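Long-range contacts in pyruvate kinase 1 (Trypanosoma brucei brucei, PDB 4KCW), which catalyses the last step of glycolysis, transfer of the phosphoryl group from phosphoenolpyruvate to ADP, giving pyruvate and ATP: residues 210-215 against 239-244; 258-263 against 292-297; 477-482 against 494-499. All blocks are in the same frame, centred on the assembly; numbering follows the deposited sequence.

Contact 1: residues 210-215 against 239-244. With MG (magnesium ion), chain C; OXL (oxalate ion), chain E.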
# COMPACT_ATOMS: atom_id res chain seq x y z
N PHE A 210 1.56 12.23 38.26
CA PHE A 210 0.81 12.95 37.22
C PHE A 210 0.94 14.46 37.46
O PHE A 210 0.35 15.00 38.41
CB PHE A 210 -0.69 12.56 37.23
CG PHE A 210 -0.96 11.08 37.06
CD1 PHE A 210 0.02 10.21 36.58
CD2 PHE A 210 -2.22 10.56 37.34
CE1 PHE A 210 -0.23 8.85 36.46
CE2 PHE A 210 -2.49 9.21 37.16
CZ PHE A 210 -1.49 8.35 36.72
N ALA A 211 1.75 15.14 36.66
CA ALA A 211 2.07 16.54 36.96
C ALA A 211 1.10 17.48 36.26
O ALA A 211 1.04 17.52 35.04
CB ALA A 211 3.51 16.85 36.55
N SER A 212 0.27 18.19 37.03
CA SER A 212 -0.76 19.02 36.44
C SER A 212 -0.21 20.26 35.69
O SER A 212 0.83 20.83 36.08
CB SER A 212 -1.77 19.42 37.51
OG SER A 212 -2.29 18.27 38.16
N PHE A 213 -0.83 20.59 34.56
CA PHE A 213 -0.60 21.89 33.89
C PHE A 213 0.80 22.10 33.34
O PHE A 213 1.24 23.23 33.14
CB PHE A 213 -0.98 23.08 34.81
CG PHE A 213 -2.46 23.21 35.05
CD1 PHE A 213 -3.30 23.67 34.03
CD2 PHE A 213 -3.03 22.82 36.28
CE1 PHE A 213 -4.67 23.78 34.25
CE2 PHE A 213 -4.41 22.88 36.48
CZ PHE A 213 -5.23 23.37 35.47
N ILE A 214 1.51 21.01 33.06
CA ILE A 214 2.81 21.14 32.44
C ILE A 214 2.68 21.91 31.14
O ILE A 214 1.92 21.51 30.25
CB ILE A 214 3.42 19.77 32.17
CG1 ILE A 214 3.78 19.10 33.50
CG2 ILE A 214 4.64 19.91 31.28
CD1 ILE A 214 4.74 19.91 34.36
N ARG A 215 3.38 23.02 31.02
CA ARG A 215 3.36 23.77 29.77
C ARG A 215 4.71 23.85 29.03
O ARG A 215 4.76 24.33 27.88
CB ARG A 215 2.74 25.15 29.95
CG ARG A 215 3.36 25.98 31.05
CD ARG A 215 2.30 26.82 31.75
NE ARG A 215 1.92 26.22 33.02
CZ ARG A 215 2.21 26.74 34.21
NH1 ARG A 215 2.77 27.95 34.30
NH2 ARG A 215 1.91 26.08 35.30
N LYS A 239 0.72 16.13 32.55
CA LYS A 239 -0.66 16.34 32.18
C LYS A 239 -0.75 17.51 31.21
O LYS A 239 -0.30 18.60 31.53
CB LYS A 239 -1.48 16.62 33.42
CG LYS A 239 -1.57 15.43 34.36
CD LYS A 239 -2.22 15.82 35.69
CE LYS A 239 -3.67 16.26 35.50
NZ LYS A 239 -4.35 16.40 36.82
N ILE A 240 -1.23 17.25 29.99
CA ILE A 240 -1.49 18.32 29.01
C ILE A 240 -2.91 18.85 29.19
O ILE A 240 -3.89 18.09 29.15
CB ILE A 240 -1.34 17.85 27.56
CG1 ILE A 240 0.02 17.19 27.34
CG2 ILE A 240 -1.53 19.02 26.59
CD1 ILE A 240 1.17 18.07 27.73
N GLU A 241 -3.02 20.15 29.38
CA GLU A 241 -4.16 20.73 30.07
C GLU A 241 -4.44 22.14 29.59
O GLU A 241 -5.48 22.69 29.88
CB GLU A 241 -3.92 20.74 31.59
CG GLU A 241 -4.33 19.47 32.27
CD GLU A 241 -4.64 19.67 33.74
OE1 GLU A 241 -5.84 19.68 34.08
OE2 GLU A 241 -3.70 19.68 34.57
N ASN A 242 -3.51 22.73 28.85
CA ASN A 242 -3.75 24.06 28.27
C ASN A 242 -3.14 24.24 26.89
O ASN A 242 -2.46 23.34 26.36
CB ASN A 242 -3.24 25.15 29.20
CG ASN A 242 -1.82 24.88 29.66
OD1 ASN A 242 -0.97 24.51 28.86
ND2 ASN A 242 -1.61 24.89 30.97
N HIS A 243 -3.39 25.41 26.32
CA HIS A 243 -2.86 25.82 25.02
C HIS A 243 -1.38 25.51 24.89
O HIS A 243 -0.95 24.93 23.90
CB HIS A 243 -3.10 27.32 24.84
CG HIS A 243 -2.92 27.79 23.44
ND1 HIS A 243 -1.85 28.50 23.04
CD2 HIS A 243 -3.70 27.57 22.29
CE1 HIS A 243 -1.94 28.74 21.72
NE2 HIS A 243 -3.06 28.17 21.26
N GLN A 244 -0.60 25.96 25.87
CA GLN A 244 0.85 25.91 25.80
C GLN A 244 1.37 24.45 25.84
O GLN A 244 2.32 24.09 25.11
CB GLN A 244 1.44 26.69 26.98
CG GLN A 244 1.99 28.03 26.64
CD GLN A 244 3.09 28.46 27.61
OE1 GLN A 244 2.83 28.71 28.79
NE2 GLN A 244 4.34 28.52 27.12
MG MG C . -6.92 19.41 35.69
C1 OXL E . -7.39 16.53 35.08
C2 OXL E . -8.31 17.13 34.00
O1 OXL E . -7.22 15.27 35.17
O2 OXL E . -8.40 18.38 33.98
O3 OXL E . -6.77 17.38 35.77
O4 OXL E . -8.87 16.34 33.16
O HOH W 1 -0.82 21.52 30.22
O HOH W 2 -5.00 19.67 36.79
O HOH W 3 -8.26 19.04 37.05
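Lys239 N donates to Ala211 O (2.9 Å, 158° at the hydrogen) near the C-terminal ends of two neighbouring parallel strands of the TIM barrel, and beyond this bond 210-215 folds through a type II turn, Ala211 to Ile214, against the loop that follows strand 235-240. This is the beta-alpha-beta unit of strand 208-211, helix 217-226 and strand 235-240, seen at the C-terminal mouth of the barrel, where the active site lies.

The Lys239 chain runs over the Ala211 carbonyl and past Ser212, bends at chi3 (64°) and brings NZ to Ser212 OG at 3.1 Å and to oxalate O3 at 2.8 Å. Asp84 adds a salt bridge to the same ammonium, and Ser212 OG is also bonded to the backbone O of Thr85. Oxalate resembles the enolate of pyruvate, so the lysine probably lies close to where the reacting substrate would sit.

Glu241 splits its carboxylate between two jobs. OE1 binds the magnesium ion, as does Asp265, while OE2 lies over the centre of the Phe213 ring, 3.6 Å above its plane, the two planes being 27° apart. OE2 also takes a weak bond from Phe213 N and a firmer one from a magnesium-bound water. At the edge of the same ring, near its plane, stands Asn242 ND2, 3.7 Å from Phe213 CD1, while the other branch of that amide, OD1, caps the following helix at Gly245 N.

Contact 2: residues 258-263 against 292-297. With OXL (oxalate ion), chain E.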
# COMPACT_ATOMS: atom_id res chain seq x y z
N GLY A 258 5.95 9.93 30.13
CA GLY A 258 4.62 9.65 29.59
C GLY A 258 3.74 10.89 29.70
O GLY A 258 4.13 11.88 30.32
N ILE A 259 2.50 10.76 29.24
CA ILE A 259 1.63 11.90 29.04
C ILE A 259 0.23 11.49 29.43
O ILE A 259 -0.20 10.33 29.19
CB ILE A 259 1.61 12.33 27.56
CG1 ILE A 259 2.96 12.91 27.15
CG2 ILE A 259 0.47 13.30 27.28
CD1 ILE A 259 3.34 14.12 27.95
N MET A 260 -0.46 12.40 30.11
CA MET A 260 -1.90 12.32 30.22
C MET A 260 -2.56 13.44 29.43
O MET A 260 -2.16 14.60 29.53
CB MET A 260 -2.33 12.43 31.66
CG MET A 260 -3.82 12.31 31.83
SD MET A 260 -4.33 12.78 33.48
CE MET A 260 -3.42 11.63 34.52
N VAL A 261 -3.53 13.07 28.60
CA VAL A 261 -4.45 14.05 28.04
C VAL A 261 -5.52 14.34 29.05
O VAL A 261 -6.42 13.54 29.27
CB VAL A 261 -5.13 13.52 26.78
CG1 VAL A 261 -5.93 14.63 26.10
CG2 VAL A 261 -4.10 12.93 25.84
N ALA A 262 -5.36 15.46 29.73
CA ALA A 262 -6.24 15.83 30.83
C ALA A 262 -7.41 16.64 30.29
O ALA A 262 -7.38 17.87 30.31
CB ALA A 262 -5.46 16.66 31.86
N ARG A 263 -8.43 15.95 29.79
CA ARG A 263 -9.42 16.58 28.94
C ARG A 263 -10.29 17.57 29.69
O ARG A 263 -10.77 18.54 29.10
CB ARG A 263 -10.24 15.55 28.23
CG ARG A 263 -9.37 14.64 27.35
CD ARG A 263 -10.21 13.75 26.49
NE ARG A 263 -11.09 12.98 27.33
CZ ARG A 263 -11.99 12.14 26.86
NH1 ARG A 263 -12.12 11.98 25.55
NH2 ARG A 263 -12.79 11.49 27.70
N PRO A 292 4.13 5.72 27.38
CA PRO A 292 2.75 5.54 27.83
C PRO A 292 1.93 6.83 27.77
O PRO A 292 2.43 7.93 28.09
CB PRO A 292 2.90 5.09 29.29
CG PRO A 292 4.31 5.32 29.64
CD PRO A 292 5.11 5.31 28.39
N VAL A 293 0.67 6.69 27.42
CA VAL A 293 -0.20 7.79 27.38
C VAL A 293 -1.59 7.41 27.94
O VAL A 293 -2.08 6.27 27.75
CB VAL A 293 -0.29 8.37 25.96
CG1 VAL A 293 -0.83 7.32 24.99
CG2 VAL A 293 -1.13 9.67 25.94
N ILE A 294 -2.15 8.33 28.71
CA ILE A 294 -3.35 8.09 29.45
C ILE A 294 -4.37 9.08 28.97
O ILE A 294 -4.11 10.28 28.92
CB ILE A 294 -3.13 8.35 30.93
CG1 ILE A 294 -1.97 7.51 31.45
CG2 ILE A 294 -4.40 8.08 31.71
CD1 ILE A 294 -1.70 7.75 32.92
N CYS A 295 -5.50 8.57 28.51
CA CYS A 295 -6.63 9.39 28.25
C CYS A 295 -7.50 9.53 29.51
O CYS A 295 -7.83 8.54 30.15
CB CYS A 295 -7.43 8.80 27.12
SG CYS A 295 -8.73 9.90 26.58
N ALA A 296 -7.93 10.76 29.81
CA ALA A 296 -8.59 11.05 31.09
C ALA A 296 -9.81 11.98 30.98
O ALA A 296 -9.86 12.88 30.13
CB ALA A 296 -7.59 11.60 32.09
N THR A 297 -10.84 11.67 31.77
CA THR A 297 -11.80 12.63 32.31
C THR A 297 -13.17 12.58 31.64
O THR A 297 -13.29 12.77 30.43
CB THR A 297 -11.28 14.07 32.33
OG1 THR A 297 -10.14 14.16 33.22
CG2 THR A 297 -12.40 15.02 32.83
C1 OXL E . -7.39 16.53 35.08
C2 OXL E . -8.31 17.13 34.00
O1 OXL E . -7.22 15.27 35.17
O2 OXL E . -8.40 18.38 33.98
O3 OXL E . -6.77 17.38 35.77
O4 OXL E . -8.87 16.34 33.16
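Met260 reaches along the sheet over Ala296, its SD 3.7 Å from Ala296 CB. With CG anti to the backbone N (chi1 -178°) and chi2 also extended, the chain leans across toward strand 293-296 before turning at chi3, and CG rests 4.1 Å from Ile294 CB. These residues line the interior of the TIM barrel, where Met329 of the next strand packs on Met260, Ile294 and Ala296. The opposite face carries Ile259, Val261, Val293 and Cys295; there Val293 CG2 fits against Ile259 CB, and Cys286 of helix 275-289 covers both residues.

The strands run parallel, 13° apart, in the sixth and seventh places of the barrel. Ile259 and Val261 do the bonding for 258-262, giving N-H groups to Pro292 O and Ile294 O and receiving Ile294 N on Ile259 O at 2.8 Å.

Past the strand ends Arg263 folds back alongside the backbone. Its NE bonds Ala296 O and its NH2 bonds Thr297 O, both at 3.1 Å and both from above the carbonyl planes, while Cys295 SG lies over one face of the guanidinium, toward its rim. Asp316 forms a salt bridge with NH2, and Gln279 accepts from NH1. Thr297 OG1 donates to oxalate O4 over 2.5 Å. A buried cation held by carbonyls and a carboxylate thus ties the strand ends together beside the substrate pocket, and probably steadies the threonine facing the bound anion.

Contact 3: residues 477-482 against 494-499. With FDP (2,6-di-O-phosphono-beta-D-fructofuranose), chain F.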
# COMPACT_ATOMS: atom_id res chain seq x y z
N VAL A 477 5.92 -19.49 22.37
CA VAL A 477 6.08 -18.21 23.06
C VAL A 477 7.33 -17.54 22.55
O VAL A 477 8.30 -18.22 22.20
CB VAL A 477 6.22 -18.42 24.58
CG1 VAL A 477 6.56 -17.12 25.27
CG2 VAL A 477 4.94 -19.01 25.15
N VAL A 478 7.28 -16.21 22.43
CA VAL A 478 8.40 -15.44 21.92
C VAL A 478 9.14 -14.79 23.10
O VAL A 478 8.56 -13.96 23.85
CB VAL A 478 7.94 -14.34 20.93
CG1 VAL A 478 9.12 -13.50 20.49
CG2 VAL A 478 7.24 -14.95 19.72
N VAL A 479 10.37 -15.23 23.32
CA VAL A 479 11.10 -14.94 24.53
C VAL A 479 12.28 -14.02 24.22
O VAL A 479 13.12 -14.34 23.34
CB VAL A 479 11.66 -16.23 25.13
CG1 VAL A 479 12.52 -15.92 26.36
CG2 VAL A 479 10.53 -17.20 25.45
N VAL A 480 12.35 -12.89 24.92
CA VAL A 480 13.32 -11.83 24.60
C VAL A 480 14.16 -11.53 25.83
O VAL A 480 13.63 -11.22 26.88
CB VAL A 480 12.59 -10.55 24.13
CG1 VAL A 480 13.54 -9.37 24.06
CG2 VAL A 480 11.98 -10.79 22.77
N HIS A 481 15.47 -11.76 25.73
CA HIS A 481 16.44 -11.24 26.72
C HIS A 481 17.83 -11.19 26.12
O HIS A 481 17.98 -11.26 24.90
CB HIS A 481 16.43 -12.09 27.97
CG HIS A 481 16.51 -13.58 27.71
ND1 HIS A 481 17.67 -14.21 27.39
CD2 HIS A 481 15.53 -14.58 27.81
CE1 HIS A 481 17.45 -15.53 27.22
NE2 HIS A 481 16.13 -15.77 27.50
N ALA A 482 18.86 -11.09 26.96
CA ALA A 482 20.24 -11.10 26.43
C ALA A 482 20.72 -12.54 26.28
O ALA A 482 20.22 -13.42 26.95
CB ALA A 482 21.18 -10.30 27.33
N ARG A 494 14.19 -15.80 21.26
CA ARG A 494 13.95 -17.21 21.02
C ARG A 494 12.46 -17.48 20.78
O ARG A 494 11.60 -16.91 21.45
CB ARG A 494 14.43 -18.05 22.20
CG ARG A 494 15.92 -18.11 22.38
CD ARG A 494 16.26 -17.97 23.86
NE ARG A 494 16.07 -19.24 24.53
CZ ARG A 494 15.72 -19.39 25.79
NH1 ARG A 494 15.57 -20.62 26.27
NH2 ARG A 494 15.56 -18.34 26.58
N LEU A 495 12.17 -18.46 19.94
CA LEU A 495 10.87 -19.06 19.97
C LEU A 495 10.91 -20.39 20.68
O LEU A 495 11.64 -21.30 20.28
CB LEU A 495 10.34 -19.24 18.57
CG LEU A 495 9.64 -17.99 18.08
CD1 LEU A 495 10.61 -16.76 18.07
CD2 LEU A 495 9.05 -18.26 16.68
N ILE A 496 9.98 -20.55 21.61
CA ILE A 496 10.01 -21.62 22.62
C ILE A 496 8.63 -22.31 22.65
O ILE A 496 7.60 -21.65 22.78
CB ILE A 496 10.25 -20.99 24.02
CG1 ILE A 496 11.64 -20.39 24.09
CG2 ILE A 496 10.06 -22.00 25.12
CD1 ILE A 496 12.66 -21.24 23.39
N TYR A 497 8.60 -23.62 22.60
CA TYR A 497 7.37 -24.33 22.91
C TYR A 497 7.26 -24.50 24.39
O TYR A 497 8.23 -24.91 25.03
CB TYR A 497 7.34 -25.67 22.24
CG TYR A 497 7.19 -25.59 20.76
CD1 TYR A 497 8.28 -25.78 19.93
CD2 TYR A 497 5.97 -25.27 20.18
CE1 TYR A 497 8.16 -25.75 18.56
CE2 TYR A 497 5.83 -25.25 18.79
CZ TYR A 497 6.94 -25.49 17.99
OH TYR A 497 6.85 -25.46 16.62
N LEU A 498 6.14 -24.07 24.97
CA LEU A 498 5.85 -24.36 26.36
C LEU A 498 5.99 -25.86 26.63
O LEU A 498 5.36 -26.67 25.95
CB LEU A 498 4.46 -23.90 26.73
CG LEU A 498 4.30 -22.45 27.17
CD1 LEU A 498 3.06 -22.32 28.03
CD2 LEU A 498 5.53 -21.98 27.91
N PRO A 499 6.82 -26.23 27.63
CA PRO A 499 7.04 -27.64 27.95
C PRO A 499 5.82 -28.28 28.62
O PRO A 499 4.80 -27.63 28.94
CB PRO A 499 8.24 -27.62 28.90
CG PRO A 499 8.37 -26.20 29.39
CD PRO A 499 7.38 -25.33 28.66
OXT PRO A 499 5.78 -29.50 28.77
P1 FDP F . 19.90 -9.39 32.86
O1P FDP F . 19.88 -10.76 32.36
O2P FDP F . 19.07 -9.20 34.15
O3P FDP F . 21.35 -8.84 33.15
O1 FDP F . 21.85 -7.25 31.01
C1 FDP F . 21.16 -8.38 30.42
C2 FDP F . 19.65 -8.12 30.53
O2 FDP F . 19.24 -8.31 31.85
C3 FDP F . 18.80 -8.94 29.55
O3 FDP F . 18.68 -10.31 29.94
C4 FDP F . 17.50 -8.23 29.76
O4 FDP F . 16.56 -8.58 28.73
C5 FDP F . 17.94 -6.76 29.67
O5 FDP F . 19.32 -6.75 30.16
C6 FDP F . 17.05 -5.89 30.57
O6 FDP F . 17.23 -4.49 30.29
P2 FDP F . 16.16 -3.41 30.77
O4P FDP F . 14.79 -3.57 30.12
O5P FDP F . 16.10 -3.54 32.37
O6P FDP F . 16.77 -1.93 30.48
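Val479 and Arg494 form the firm centre of this beta hairpin: Val479 N to Arg494 O and Arg494 N to Val479 O are both 2.8 Å and both nearly straight. A second hydrogen-bonded pair, Val477 with Ile496, repeats the arrangement, and between the two lies the non-hydrogen-bonded pair Val478 with Leu495. The strands are antiparallel but strongly twisted, at 136°.

Packing is closest on the face of Val477, Val479 and Ile496, where Val479 CG2 presses on Ile496 CG1 at 3.6 Å. Val477 CG2 extends this patch to Leu498 CG, crossing it at a slant. On the other face Val478 CG2 and Leu495 CD1 lie side by side at a looser 4.2 Å. Beyond the partly exposed Ile496, Leu498 alone still meets 477-482; Tyr497 and Pro499 are exposed and do not touch it, Tyr497 resting instead on Pro377 of another subunit.

At the other end, Arg494 bends at chi2 and chi3 so that its guanidinium swings back along Val479 toward His481. NH2 arrives at the edge of the imidazole, in the ring plane, and gives NE2 a weak bond of 2.8 Å, with the two flat groups turned 63° apart. The second ring nitrogen, ND1, donates to Ala482 O at 2.7 Å, which fixes the rotation of the ring. Next to it Ala482 N donates to O3 of the bound fructose 2,6-bisphosphate at 3.1 Å, so the hairpin strand ends in the effector site.

Strand 476-481 has strand 396-400 on its other side. Helix 377-392 covers Val478 and Leu495, helix 455-467 covers His481, Arg494 and Leu498, and at Arg494 the sheet continues into an antiparallel strand of another subunit.

In the fold
Contacts 1 and 2 are consecutive parts of one barrel, their centres 10 Å apart, and strands 235-240 and 258-262 are direct neighbours: Ile240 N lies 2.8 Å from Met260 O, a probable hydrogen bond. Both reach the same oxalate, contact 1 also supplying a magnesium ligand, and Gly264 and Asp265 add backbone N-H bonds to the anion. Contact 3 belongs to the separate effector-binding domain, with its centre about 41 Å from that of contact 1 and about 33 Å from that of contact 2; its nearest atoms are still about 17 Å from contact 2. The separation is consistent with regulation by fructose 2,6-bisphosphate acting at a distance, as in other allosteric pyruvate kinases.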